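Local coordinates for protein phage terminase large subunit (PDB 7KS4) that probably drives viral DNA into empty capsids using ATP and cuts the genome through a nuclease domain absent from this construct, which holds the N-terminal ATPase domain, at residues A[194-200]-A[215-221]; A[36-40]-A[176-182]; A[60-64]-A[110-114]. Numbering follows the deposited sequence.

Contact 1: A[194-200]-A[215-221]; sequences FFLMGWR and THPDFES. With SO4 (sulfate ion), chain D.
F219 (chi1 m) lays its ring against M197 (m, t, t): M197 SD is 4.0 Å from the F219 ring centroid, a Met-aromatic contact, and M197 CB is 3.9 Å from it, a CH-pi contact. This packs helix 190-197 on strand 219-224, an outermost strand of the P-loop ATPase sheet. The edge of F219 also meets the face of F194, a T-shaped pair with centroids 5.4 Å apart and planes at 82°. Residues 216-219 form a type I turn. Backbone carbonyls of 195-198 are taken up: H216 N to M197 O (2.8 Å), S221 OG (chi1 m) to F195 O (2.5 Å, very short) and S221 N to G198 O (2.8 Å). G198 CA is 4.0 Å from E220 CA; a CB here would clash with the strand. R200 (m, t, t) gives NH1 to F219 O at 2.8 Å. A sulfate, probably from the crystallisation liquor, accepts R200 NE at O3 (3.1 Å); its O1 takes R200 NH2 at 2.9 Å and T215 OG1 at 2.8 Å.

Contact 2: A[36-40]-A[176-182]; sequences KRRVA and DGWALII
Four backbone hydrogen bonds join the segments: I181 N to R38 O (2.7 Å), A179 N to K36 O (2.8 Å), A40 N to I181 O (2.8 Å) and R38 N to A179 O (3.0 Å). R37 (m, m, t) gives NH1 to G177 O (3.0 Å) and K36 O (2.9 Å). A salt bridge joins K36 NZ to D176 OD1 (3.1 Å, a weak hydrogen bond). Strands 37-40 and 178-182 run parallel, axes 4.7 Å apart at 14°, pairing R37 with A179 through A40 with I182. This is the parallel part of the P-loop ATPase sheet, where strand 37-42 leads to the nucleotide-binding loop. D176 (phi 50°) ends helix 161-175 in a Schellman motif. R38 (m, t, m) sets CZ 4.8 Å from the centroid of the W178 six-membered ring, 18° off the normal, a cation-pi contact. R38 NH1 bonds I30 O, NH2 salt-bridges E55, and W178 NE1 bonds E59. On that face A40 CB meets I182 CG2 at 3.9 Å. On the other, R37 CD lies 4.0 Å from A179 CB.

Contact 3: A[60-64]-A[110-114]; sequences LFARP and LLVHH
H114, L60 and V112 carry most of this contact, in which the C-terminal end of helix 48-62 packs on strand 109-115. That helix follows the nucleotide-binding loop of the P-loop ATPase fold. The strand lies in the antiparallel part of the same sheet, between strands 99-104 and 126-136. The strand backbone is extended. L110, V112 and H114 point their CA-to-CB bonds toward the helix end, while L111 points away. The backbones stay well apart: L60 CA is 6.7 Å from V112 CA, and P64 CA is 6.6 Å from H114 CA. Side chains therefore fill the gap.

H114, with chi1 m and chi2 near -95°, reaches the last helical turn. Its NE2 donates to L60 O at 3.0 Å, with an angle of 153° at the hydrogen. L60 O also accepts a hydrogen bond from S130 of the adjoining strand. R63 leaves the helical conformation, and P64 then comes over the imidazole. P64 CB lies 3.8 Å from the H114 ring centroid, 11° off the normal, a CH-pi contact.

L60 (m, t) sets its CB 4.1 Å from V112 CG2 and its CD1 4.2 Å from L110 CD2. V89 of helix 75-92 touches all three of these residues. V112 (t) also meets F61, with V112 CG1 4.0 Å from F61 CE1.

The chemistry is mainly apolar. The imidazole is used in two ways: NE2 at its edge donates to L60 O, a carbonyl at the helix end, and one face packs on P64 CB.

All three contacts reach one mixed sheet. Contacts 1 and 2 touch, with centres 10 Å apart. Strand 37-42 lies between strands 178-183 and 219-224; E220 N to R37 O (2.9 Å) and R37 N to D218 O (3.0 Å) are probable hydrogen bonds. Contact 3 sits apart, its centre 20 Å from contact 2 and 30 Å from contact 1. Helix 48-62 connects it to strand 37-42 through the ADP-binding loop. The I182 side chain of contact 2 is about 5 Å from the magnesium ion and about 4 Å from those of K48 and D154. That of F195 in contact 1 is about 13 Å from ADP, and that of L110 in contact 3 about 9 Å from that of R84 in the ADP pocket.

Contact 1: A[194-200]-A[215-221]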
loop_
_atom_site.group_PDB
_atom_site.type_symbol
_atom_site.label_atom_id
_atom_site.label_comp_id
_atom_site.label_asym_id
_atom_site.label_seq_id
_atom_site.Cartn_x
_atom_site.Cartn_y
_atom_site.Cartn_z
ATOM N N PHE A 194 -1.715 -14.139 -6.211
ATOM C CA PHE A 194 -2.562 -13.346 -5.325
ATOM C C PHE A 194 -3.439 -12.398 -6.118
ATOM O O PHE A 194 -4.610 -12.188 -5.774
ATOM C CB PHE A 194 -1.703 -12.573 -4.326
ATOM C CG PHE A 194 -1.415 -13.332 -3.066
ATOM C CD1 PHE A 194 -1.083 -14.677 -3.115
ATOM C CD2 PHE A 194 -1.468 -12.706 -1.833
ATOM C CE1 PHE A 194 -0.817 -15.384 -1.960
ATOM C CE2 PHE A 194 -1.201 -13.410 -0.670
ATOM C CZ PHE A 194 -0.873 -14.750 -0.734
ATOM N N PHE A 195 -2.891 -11.811 -7.181
ATOM C CA PHE A 195 -3.699 -10.962 -8.048
ATOM C C PHE A 195 -4.909 -11.724 -8.570
ATOM O O PHE A 195 -6.046 -11.241 -8.503
ATOM C CB PHE A 195 -2.857 -10.441 -9.209
ATOM C CG PHE A 195 -3.644 -9.637 -10.193
ATOM C CD1 PHE A 195 -3.824 -8.280 -10.008
ATOM C CD2 PHE A 195 -4.240 -10.244 -11.282
ATOM C CE1 PHE A 195 -4.562 -7.538 -10.911
ATOM C CE2 PHE A 195 -4.980 -9.507 -12.181
ATOM C CZ PHE A 195 -5.143 -8.152 -11.990
ATOM N N LEU A 196 -4.684 -12.929 -9.088
ATOM C CA LEU A 196 -5.774 -13.683 -9.693
ATOM C C LEU A 196 -6.842 -14.047 -8.668
ATOM O O LEU A 196 -8.025 -14.138 -9.012
ATOM C CB LEU A 196 -5.214 -14.938 -10.357
ATOM C CG LEU A 196 -5.861 -15.395 -11.659
ATOM C CD1 LEU A 196 -5.764 -14.324 -12.730
ATOM C CD2 LEU A 196 -5.211 -16.693 -12.143
ATOM N N MET A 197 -6.447 -14.259 -7.411
ATOM C CA MET A 197 -7.417 -14.601 -6.372
ATOM C C MET A 197 -8.479 -13.525 -6.215
ATOM O O MET A 197 -9.587 -13.814 -5.744
ATOM C CB MET A 197 -6.706 -14.820 -5.036
ATOM C CG MET A 197 -5.900 -16.101 -4.983
ATOM S SD MET A 197 -4.876 -16.205 -3.520
ATOM C CE MET A 197 -3.840 -17.594 -3.991
ATOM N N GLY A 198 -8.160 -12.285 -6.574
ATOM C CA GLY A 198 -9.106 -11.197 -6.434
ATOM C C GLY A 198 -9.550 -10.578 -7.744
ATOM O O GLY A 198 -10.204 -9.531 -7.732
ATOM N N TRP A 199 -9.230 -11.196 -8.880
ATOM C CA TRP A 199 -9.475 -10.557 -10.170
ATOM C C TRP A 199 -10.864 -10.939 -10.673
ATOM O O TRP A 199 -11.113 -12.098 -11.017
ATOM C CB TRP A 199 -8.413 -10.926 -11.199
ATOM C CG TRP A 199 -8.735 -10.306 -12.525
ATOM C CD1 TRP A 199 -9.090 -10.955 -13.674
ATOM C CD2 TRP A 199 -8.781 -8.904 -12.826
ATOM N NE1 TRP A 199 -9.337 -10.046 -14.675
ATOM C CE2 TRP A 199 -9.156 -8.780 -14.181
ATOM C CE3 TRP A 199 -8.529 -7.744 -12.086
ATOM C CZ2 TRP A 199 -9.281 -7.543 -14.809
ATOM C CZ3 TRP A 199 -8.662 -6.510 -12.713
ATOM C CH2 TRP A 199 -9.035 -6.423 -14.060
ATOM N N ARG A 200 -11.764 -9.959 -10.726
ATOM C CA ARG A 200 -13.122 -10.173 -11.214
ATOM C C ARG A 200 -13.426 -9.338 -12.457
ATOM O O ARG A 200 -14.595 -9.195 -12.833
ATOM C CB ARG A 200 -14.128 -9.873 -10.101
ATOM C CG ARG A 200 -13.918 -10.729 -8.877
ATOM C CD ARG A 200 -14.926 -10.442 -7.782
ATOM N NE ARG A 200 -14.692 -11.315 -6.636
ATOM C CZ ARG A 200 -13.711 -11.143 -5.754
ATOM N NH1 ARG A 200 -12.874 -10.119 -5.875
ATOM N NH2 ARG A 200 -13.567 -11.997 -4.751
ATOM N N THR A 215 -11.897 -17.020 -7.687
ATOM C CA THR A 215 -11.581 -15.922 -6.783
ATOM C C THR A 215 -11.890 -16.337 -5.353
ATOM O O THR A 215 -12.704 -17.229 -5.101
ATOM C CB THR A 215 -12.345 -14.634 -7.131
ATOM O OG1 THR A 215 -13.757 -14.886 -7.156
ATOM C CG2 THR A 215 -11.901 -14.096 -8.478
ATOM N N HIS A 216 -11.201 -15.684 -4.414
ATOM C CA HIS A 216 -11.426 -15.852 -2.990
ATOM C C HIS A 216 -12.176 -14.641 -2.451
ATOM O O HIS A 216 -11.845 -13.510 -2.818
ATOM C CB HIS A 216 -10.104 -16.004 -2.229
ATOM C CG HIS A 216 -9.301 -17.199 -2.641
ATOM N ND1 HIS A 216 -8.176 -17.613 -1.961
ATOM C CD2 HIS A 216 -9.465 -18.073 -3.664
ATOM C CE1 HIS A 216 -7.679 -18.689 -2.548
ATOM N NE2 HIS A 216 -8.443 -18.987 -3.584
ATOM N N PRO A 217 -13.168 -14.829 -1.574
ATOM C CA PRO A 217 -14.001 -13.683 -1.169
ATOM C C PRO A 217 -13.235 -12.579 -0.460
ATOM O O PRO A 217 -13.660 -11.417 -0.515
ATOM C CB PRO A 217 -15.047 -14.319 -0.237
ATOM C CG PRO A 217 -14.980 -15.785 -0.492
ATOM C CD PRO A 217 -13.574 -16.069 -0.892
ATOM N N ASP A 218 -12.142 -12.892 0.229
ATOM C CA ASP A 218 -11.413 -11.853 0.949
ATOM C C ASP A 218 -10.417 -11.109 0.069
ATOM O O ASP A 218 -9.702 -10.237 0.574
ATOM C CB ASP A 218 -10.687 -12.448 2.163
ATOM C CG ASP A 218 -9.967 -13.753 1.847
ATOM O OD1 ASP A 218 -10.350 -14.433 0.867
ATOM O OD2 ASP A 218 -9.024 -14.105 2.596
ATOM N N PHE A 219 -10.377 -11.413 -1.226
ATOM C CA PHE A 219 -9.433 -10.804 -2.151
ATOM C C PHE A 219 -10.158 -9.887 -3.127
ATOM O O PHE A 219 -11.224 -10.233 -3.648
ATOM C CB PHE A 219 -8.672 -11.872 -2.937
ATOM C CG PHE A 219 -7.510 -12.473 -2.195
ATOM C CD1 PHE A 219 -7.715 -13.364 -1.154
ATOM C CD2 PHE A 219 -6.211 -12.174 -2.566
ATOM C CE1 PHE A 219 -6.636 -13.923 -0.479
ATOM C CE2 PHE A 219 -5.135 -12.730 -1.896
ATOM C CZ PHE A 219 -5.348 -13.601 -0.857
ATOM N N GLU A 220 -9.563 -8.730 -3.393
ATOM C CA GLU A 220 -10.028 -7.865 -4.471
ATOM C C GLU A 220 -8.812 -7.296 -5.180
ATOM O O GLU A 220 -7.900 -6.782 -4.528
ATOM C CB GLU A 220 -10.923 -6.733 -3.958
ATOM C CG GLU A 220 -11.431 -5.828 -5.071
ATOM C CD GLU A 220 -12.528 -4.899 -4.600
ATOM O OE1 GLU A 220 -12.865 -4.944 -3.398
ATOM O OE2 GLU A 220 -13.052 -4.128 -5.431
ATOM N N SER A 221 -8.799 -7.390 -6.508
ATOM C CA SER A 221 -7.639 -7.005 -7.295
ATOM C C SER A 221 -7.959 -5.857 -8.241
ATOM O O SER A 221 -9.080 -5.733 -8.745
ATOM C CB SER A 221 -7.112 -8.183 -8.097
ATOM O OG SER A 221 -6.643 -9.192 -7.228
HETATM S S SO4 D . -16.276 -14.390 -4.750
HETATM O O1 SO4 D . -14.834 -14.575 -4.629
HETATM O O2 SO4 D . -16.760 -13.555 -3.653
HETATM O O3 SO4 D . -16.590 -13.743 -6.022
HETATM O O4 SO4 D . -16.928 -15.697 -4.695
HETATM O O HOH W 1 -11.263 -7.250 -9.763
#

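Contact 2: A[36-40]-A[176-182]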
loop_
_atom_site.group_PDB
_atom_site.type_symbol
_atom_site.label_atom_id
_atom_site.label_comp_id
_atom_site.label_asym_id
_atom_site.label_seq_id
_atom_site.Cartn_x
_atom_site.Cartn_y
_atom_site.Cartn_z
ATOM N N LYS A 36 -9.940 -7.687 2.786
ATOM C CA LYS A 36 -8.787 -7.790 3.670
ATOM C C LYS A 36 -7.492 -8.031 2.907
ATOM O O LYS A 36 -6.416 -7.800 3.462
ATOM C CB LYS A 36 -9.013 -8.902 4.696
ATOM C CG LYS A 36 -10.217 -8.645 5.584
ATOM C CD LYS A 36 -9.836 -8.573 7.052
ATOM C CE LYS A 36 -10.993 -8.063 7.903
ATOM N NZ LYS A 36 -12.241 -8.854 7.704
ATOM N N ARG A 37 -7.575 -8.472 1.649
ATOM C CA ARG A 37 -6.415 -8.644 0.780
ATOM C C ARG A 37 -6.714 -7.880 -0.504
ATOM O O ARG A 37 -7.462 -8.362 -1.360
ATOM C CB ARG A 37 -6.133 -10.114 0.487
ATOM C CG ARG A 37 -5.959 -10.975 1.734
ATOM C CD ARG A 37 -4.628 -10.717 2.434
ATOM N NE ARG A 37 -4.514 -11.552 3.629
ATOM C CZ ARG A 37 -4.797 -11.156 4.869
ATOM N NH1 ARG A 37 -5.216 -9.921 5.108
ATOM N NH2 ARG A 37 -4.665 -12.011 5.884
ATOM N N ARG A 38 -6.137 -6.694 -0.621
ATOM C CA ARG A 38 -6.241 -5.880 -1.824
ATOM C C ARG A 38 -4.927 -5.978 -2.584
ATOM O O ARG A 38 -3.860 -5.688 -2.026
ATOM C CB ARG A 38 -6.555 -4.431 -1.462
ATOM C CG ARG A 38 -7.966 -4.225 -0.932
ATOM C CD ARG A 38 -8.175 -2.793 -0.445
ATOM N NE ARG A 38 -7.456 -2.507 0.794
ATOM C CZ ARG A 38 -7.399 -1.305 1.370
ATOM N NH1 ARG A 38 -8.000 -0.259 0.811
ATOM N NH2 ARG A 38 -6.727 -1.143 2.499
ATOM N N VAL A 39 -5.008 -6.368 -3.853
ATOM C CA VAL A 39 -3.844 -6.611 -4.692
ATOM C C VAL A 39 -3.968 -5.679 -5.892
ATOM O O VAL A 39 -4.902 -5.815 -6.692
ATOM C CB VAL A 39 -3.751 -8.077 -5.139
ATOM C CG1 VAL A 39 -2.419 -8.348 -5.831
ATOM C CG2 VAL A 39 -3.933 -9.022 -3.956
ATOM N N ALA A 40 -3.032 -4.741 -6.030
ATOM C CA ALA A 40 -3.064 -3.769 -7.119
ATOM C C ALA A 40 -1.863 -3.998 -8.024
ATOM O O ALA A 40 -0.716 -3.783 -7.616
ATOM C CB ALA A 40 -3.081 -2.337 -6.587
ATOM N N ASP A 176 -6.794 -10.216 12.542
ATOM C CA ASP A 176 -7.582 -10.125 11.320
ATOM C C ASP A 176 -7.278 -8.816 10.597
ATOM O O ASP A 176 -8.173 -8.075 10.180
ATOM C CB ASP A 176 -9.074 -10.257 11.621
ATOM C CG ASP A 176 -9.885 -10.607 10.390
ATOM O OD1 ASP A 176 -11.025 -10.110 10.269
ATOM O OD2 ASP A 176 -9.382 -11.381 9.548
ATOM N N GLY A 177 -5.985 -8.522 10.475
ATOM C CA GLY A 177 -5.557 -7.305 9.817
ATOM C C GLY A 177 -5.612 -7.416 8.306
ATOM O O GLY A 177 -5.743 -8.502 7.734
ATOM N N TRP A 178 -5.514 -6.263 7.652
ATOM C CA TRP A 178 -5.623 -6.202 6.206
ATOM C C TRP A 178 -4.267 -5.941 5.572
ATOM O O TRP A 178 -3.328 -5.461 6.209
ATOM C CB TRP A 178 -6.633 -5.139 5.754
ATOM C CG TRP A 178 -6.410 -3.699 6.185
ATOM C CD1 TRP A 178 -7.089 -3.033 7.171
ATOM C CD2 TRP A 178 -5.503 -2.745 5.610
ATOM N NE1 TRP A 178 -6.659 -1.731 7.245
ATOM C CE2 TRP A 178 -5.687 -1.527 6.300
ATOM C CE3 TRP A 178 -4.550 -2.801 4.583
ATOM C CZ2 TRP A 178 -4.942 -0.390 6.015
ATOM C CZ3 TRP A 178 -3.820 -1.670 4.296
ATOM C CH2 TRP A 178 -4.022 -0.473 5.004
ATOM N N ALA A 179 -4.178 -6.302 4.297
ATOM C CA ALA A 179 -2.963 -6.147 3.523
ATOM C C ALA A 179 -3.323 -5.446 2.232
ATOM O O ALA A 179 -4.318 -5.802 1.590
ATOM C CB ALA A 179 -2.305 -7.493 3.216
ATOM N N LEU A 180 -2.521 -4.451 1.875
ATOM C CA LEU A 180 -2.551 -3.817 0.565
ATOM C C LEU A 180 -1.255 -4.189 -0.150
ATOM O O LEU A 180 -0.172 -3.753 0.249
ATOM C CB LEU A 180 -2.710 -2.307 0.703
ATOM C CG LEU A 180 -2.677 -1.492 -0.582
ATOM C CD1 LEU A 180 -3.756 -1.934 -1.567
ATOM C CD2 LEU A 180 -2.826 -0.016 -0.217
ATOM N N ILE A 181 -1.375 -4.995 -1.201
ATOM C CA ILE A 181 -0.247 -5.622 -1.882
ATOM C C ILE A 181 -0.177 -5.000 -3.265
ATOM O O ILE A 181 -1.029 -5.273 -4.116
ATOM C CB ILE A 181 -0.418 -7.144 -1.951
ATOM C CG1 ILE A 181 -0.602 -7.694 -0.530
ATOM C CG2 ILE A 181 0.768 -7.806 -2.652
ATOM C CD1 ILE A 181 -1.023 -9.155 -0.485
ATOM N N ILE A 182 0.841 -4.184 -3.497
ATOM C CA ILE A 182 0.904 -3.324 -4.673
ATOM C C ILE A 182 2.237 -3.547 -5.371
ATOM O O ILE A 182 3.279 -3.675 -4.723
ATOM C CB ILE A 182 0.714 -1.832 -4.306
ATOM C CG1 ILE A 182 1.814 -1.352 -3.359
ATOM C CG2 ILE A 182 -0.638 -1.637 -3.658
ATOM C CD1 ILE A 182 1.672 0.099 -2.908
HETATM O O HOH W 2 -6.119 -11.115 8.214
HETATM O O HOH W 3 -6.826 -4.696 2.301
#

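Contact 3: A[60-64]-A[110-114]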
loop_
_atom_site.group_PDB
_atom_site.type_symbol
_atom_site.label_atom_id
_atom_site.label_comp_id
_atom_site.label_asym_id
_atom_site.label_seq_id
_atom_site.Cartn_x
_atom_site.Cartn_y
_atom_site.Cartn_z
ATOM N N LEU A 60 -3.848 5.271 11.394
ATOM C CA LEU A 60 -3.154 5.754 12.586
ATOM C C LEU A 60 -4.030 6.693 13.404
ATOM O O LEU A 60 -3.934 6.702 14.636
ATOM C CB LEU A 60 -1.844 6.444 12.193
ATOM C CG LEU A 60 -0.823 5.529 11.499
ATOM C CD1 LEU A 60 0.366 6.338 10.997
ATOM C CD2 LEU A 60 -0.356 4.404 12.423
ATOM N N PHE A 61 -4.894 7.473 12.749
ATOM C CA PHE A 61 -5.769 8.418 13.441
ATOM C C PHE A 61 -7.142 7.843 13.746
ATOM O O PHE A 61 -7.712 8.143 14.802
ATOM C CB PHE A 61 -5.943 9.686 12.603
ATOM C CG PHE A 61 -4.753 10.579 12.623
ATOM C CD1 PHE A 61 -4.529 11.421 13.697
ATOM C CD2 PHE A 61 -3.848 10.578 11.577
ATOM C CE1 PHE A 61 -3.424 12.253 13.730
ATOM C CE2 PHE A 61 -2.739 11.410 11.605
ATOM C CZ PHE A 61 -2.529 12.244 12.690
ATOM N N ALA A 62 -7.706 7.061 12.821
ATOM C CA ALA A 62 -9.061 6.550 12.990
ATOM C C ALA A 62 -9.109 5.303 13.853
ATOM O O ALA A 62 -10.185 4.952 14.353
ATOM C CB ALA A 62 -9.692 6.238 11.628
ATOM N N ARG A 63 -7.974 4.635 14.040
ATOM C CA ARG A 63 -7.881 3.410 14.828
ATOM C C ARG A 63 -6.752 3.590 15.834
ATOM O O ARG A 63 -5.646 3.072 15.640
ATOM C CB ARG A 63 -7.647 2.201 13.924
ATOM C CG ARG A 63 -8.891 1.743 13.197
ATOM C CD ARG A 63 -9.794 0.988 14.152
ATOM N NE ARG A 63 -10.965 0.417 13.495
ATOM C CZ ARG A 63 -11.806 -0.433 14.082
ATOM N NH1 ARG A 63 -11.603 -0.812 15.339
ATOM N NH2 ARG A 63 -12.847 -0.907 13.412
ATOM N N PRO A 64 -6.990 4.338 16.912
ATOM C CA PRO A 64 -5.927 4.568 17.901
ATOM C C PRO A 64 -5.369 3.256 18.428
ATOM O O PRO A 64 -6.115 2.346 18.794
ATOM C CB PRO A 64 -6.632 5.368 19.007
ATOM C CG PRO A 64 -7.792 6.013 18.327
ATOM C CD PRO A 64 -8.237 5.026 17.271
ATOM N N LEU A 110 7.296 5.696 13.182
ATOM C CA LEU A 110 6.390 6.818 13.357
ATOM C C LEU A 110 5.352 6.442 14.404
ATOM O O LEU A 110 4.723 5.382 14.308
ATOM C CB LEU A 110 5.724 7.179 12.027
ATOM C CG LEU A 110 4.708 8.320 12.030
ATOM C CD1 LEU A 110 5.354 9.650 12.372
ATOM C CD2 LEU A 110 4.004 8.380 10.676
ATOM N N LEU A 111 5.177 7.306 15.399
ATOM C CA LEU A 111 4.242 7.084 16.494
ATOM C C LEU A 111 3.224 8.215 16.538
ATOM O O LEU A 111 3.592 9.392 16.460
ATOM C CB LEU A 111 4.980 7.006 17.837
ATOM C CG LEU A 111 6.046 5.915 17.951
ATOM C CD1 LEU A 111 6.735 6.008 19.298
ATOM C CD2 LEU A 111 5.437 4.544 17.759
ATOM N N VAL A 112 1.952 7.863 16.677
ATOM C CA VAL A 112 0.894 8.842 16.896
ATOM C C VAL A 112 0.314 8.561 18.277
ATOM O O VAL A 112 -0.447 7.605 18.464
ATOM C CB VAL A 112 -0.188 8.789 15.811
ATOM C CG1 VAL A 112 -1.225 9.862 16.064
ATOM C CG2 VAL A 112 0.431 8.956 14.428
ATOM N N HIS A 113 0.670 9.391 19.252
ATOM C CA HIS A 113 0.167 9.229 20.608
ATOM C C HIS A 113 -1.209 9.872 20.724
ATOM O O HIS A 113 -1.398 11.019 20.311
ATOM C CB HIS A 113 1.132 9.859 21.613
ATOM C CG HIS A 113 2.519 9.296 21.558
ATOM N ND1 HIS A 113 2.808 7.995 21.906
ATOM C CD2 HIS A 113 3.698 9.864 21.207
ATOM C CE1 HIS A 113 4.104 7.782 21.763
ATOM N NE2 HIS A 113 4.667 8.901 21.343
ATOM N N HIS A 114 -2.159 9.137 21.299
ATOM C CA HIS A 114 -3.524 9.610 21.503
ATOM C C HIS A 114 -3.754 9.845 22.989
ATOM O O HIS A 114 -3.445 8.977 23.812
ATOM C CB HIS A 114 -4.539 8.598 20.974
ATOM C CG HIS A 114 -4.533 8.468 19.487
ATOM N ND1 HIS A 114 -5.394 9.177 18.680
ATOM C CD2 HIS A 114 -3.760 7.727 18.659
ATOM C CE1 HIS A 114 -5.160 8.870 17.417
ATOM N NE2 HIS A 114 -4.169 7.996 17.375
#